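Hypothetical protein (Clostridium sporogenes ATCC 15579, PDB 4QRK) is of unknown function but is a right-handed beta-helix protein of the DUF2154 family, thought to act in cell adhesion. Local coordinates at residues I151-G156 with E209-A214. Numbering follows the deposited sequence.
Sequences IEGGVG and EAGVGA. With CA (calcium ion), chain B.
Residues 151-156 and 209-214 run parallel and in register as neighbouring rungs of a right-handed beta-helix, each leaving its strand and turning the same corner; CA atoms pair at 4.7-4.8 Å from Glu152-Glu209 to Gly156-Gly213. Hydrogen bonds run from Glu209 N to Ile151 O (2.8 Å), Gly153 N to Glu209 O (2.9 Å), Gly211 N to Gly153 O (3.0 Å), Val212 N to Gly154 O (2.9 Å) and Gly156 N to Val212 O (2.8 Å). Gly154 (phi/psi -86/-78) and Gly211 (-69/-71) make the bend. Gly156 and Gly213 (phi 140° and 148°) must lack CB, which would jam against the preceding carbonyl; Gly213 CA meets Gly156 O at 3.1 Å. Val155 and Val212, both t, lie side by side, Val155 CG2 4.2 Å from Val212 CB. On the same face Glu152 extends (t, t) and binds calcium through OE1 (2.7 Å) and OE2 (2.9 Å). Glu209 (m, t) brings OE1 3.6 Å from Glu152 CD, accepting a hydrogen bond from a calcium-bound water (2.9 Å). Strand 203-210, later in the chain, is inserted between 147-153 and 167-174, strand 123-130 pairs with the other edge of 147-153, and Ile151 (m, t) packs on Val160 of strand 157-162.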
loop_
_atom_site.group_PDB
_atom_site.type_symbol
_atom_site.label_atom_id
_atom_site.label_comp_id
_atom_site.label_asym_id
_atom_site.label_seq_id
_atom_site.Cartn_x
_atom_site.Cartn_y
_atom_site.Cartn_z
ATOM N N ILE A 151 -5.408 3.359 -6.399
ATOM C CA ILE A 151 -5.950 2.218 -5.636
ATOM C C ILE A 151 -7.133 1.616 -6.380
ATOM O O ILE A 151 -8.061 2.306 -6.761
ATOM C CB ILE A 151 -6.414 2.655 -4.217
ATOM C CG1 ILE A 151 -5.248 3.237 -3.419
ATOM C CG2 ILE A 151 -6.937 1.483 -3.469
ATOM C CD1 ILE A 151 -5.653 4.059 -2.250
ATOM N N GLU A 152 -7.084 0.319 -6.602
ATOM C CA GLU A 152 -8.154 -0.339 -7.325
ATOM C C GLU A 152 -8.560 -1.623 -6.581
ATOM O O GLU A 152 -7.729 -2.510 -6.354
ATOM C CB GLU A 152 -7.688 -0.596 -8.761
ATOM C CG GLU A 152 -8.763 -1.182 -9.639
ATOM C CD GLU A 152 -8.306 -1.403 -11.065
ATOM O OE1 GLU A 152 -7.074 -1.331 -11.323
ATOM O OE2 GLU A 152 -9.195 -1.648 -11.921
ATOM N N GLY A 153 -9.835 -1.694 -6.191
ATOM C CA GLY A 153 -10.365 -2.783 -5.404
ATOM C C GLY A 153 -11.530 -3.430 -6.124
ATOM O O GLY A 153 -12.263 -2.779 -6.857
ATOM N N GLY A 154 -11.682 -4.725 -5.927
ATOM C CA GLY A 154 -12.774 -5.466 -6.510
ATOM C C GLY A 154 -13.964 -5.363 -5.584
ATOM O O GLY A 154 -14.895 -4.613 -5.834
ATOM N N VAL A 155 -13.922 -6.142 -4.515
ATOM C CA VAL A 155 -14.974 -6.122 -3.520
ATOM C C VAL A 155 -14.321 -5.814 -2.166
ATOM O O VAL A 155 -13.368 -6.487 -1.718
ATOM C CB VAL A 155 -15.732 -7.489 -3.451
ATOM C CG1 VAL A 155 -16.708 -7.517 -2.269
ATOM C CG2 VAL A 155 -16.449 -7.753 -4.739
ATOM N N GLY A 156 -14.836 -4.808 -1.487
ATOM C CA GLY A 156 -14.323 -4.477 -0.178
ATOM C C GLY A 156 -14.245 -2.985 0.018
ATOM O O GLY A 156 -14.661 -2.201 -0.823
ATOM N N GLU A 209 -10.601 3.425 -7.045
ATOM C CA GLU A 209 -11.708 2.769 -7.723
ATOM C C GLU A 209 -12.102 1.590 -6.862
ATOM O O GLU A 209 -11.244 0.833 -6.386
ATOM C CB GLU A 209 -11.294 2.233 -9.096
ATOM C CG GLU A 209 -10.855 3.279 -10.118
ATOM C CD GLU A 209 -10.425 2.639 -11.448
ATOM O OE1 GLU A 209 -9.363 1.977 -11.496
ATOM O OE2 GLU A 209 -11.160 2.786 -12.445
ATOM N N ALA A 210 -13.392 1.419 -6.670
ATOM C CA ALA A 210 -13.893 0.255 -5.941
ATOM C C ALA A 210 -15.040 -0.328 -6.737
ATOM O O ALA A 210 -15.941 0.379 -7.132
ATOM C CB ALA A 210 -14.361 0.643 -4.547
ATOM N N GLY A 211 -15.022 -1.622 -6.964
ATOM C CA GLY A 211 -16.144 -2.253 -7.657
ATOM C C GLY A 211 -17.379 -2.234 -6.779
ATOM O O GLY A 211 -18.350 -1.549 -7.053
ATOM N N VAL A 212 -17.346 -3.037 -5.732
ATOM C CA VAL A 212 -18.400 -3.048 -4.740
ATOM C C VAL A 212 -17.760 -2.788 -3.389
ATOM O O VAL A 212 -16.928 -3.585 -2.886
ATOM C CB VAL A 212 -19.095 -4.438 -4.696
ATOM C CG1 VAL A 212 -20.073 -4.501 -3.572
ATOM C CG2 VAL A 212 -19.798 -4.709 -6.013
ATOM N N GLY A 213 -18.152 -1.697 -2.771
ATOM C CA GLY A 213 -17.632 -1.378 -1.450
ATOM C C GLY A 213 -17.532 0.104 -1.216
ATOM O O GLY A 213 -17.894 0.904 -2.049
ATOM N N ALA A 214 -17.051 0.468 -0.049
ATOM C CA ALA A 214 -17.031 1.864 0.365
ATOM C C ALA A 214 -15.634 2.439 0.177
ATOM O O ALA A 214 -14.631 1.734 0.316
ATOM C CB ALA A 214 -17.423 1.933 1.819
HETATM CA CA CA B . -7.208 -1.835 -14.014
HETATM O O HOH W 1 -7.220 3.293 -9.658
HETATM O O HOH W 2 -13.097 -0.008 -1.728
HETATM O O HOH W 3 -8.445 0.605 -13.823
HETATM O O HOH W 4 -7.117 -3.418 -16.013
HETATM O O HOH W 5 -6.030 0.100 -14.637
HETATM O O HOH W 6 -9.564 -2.087 -15.068
#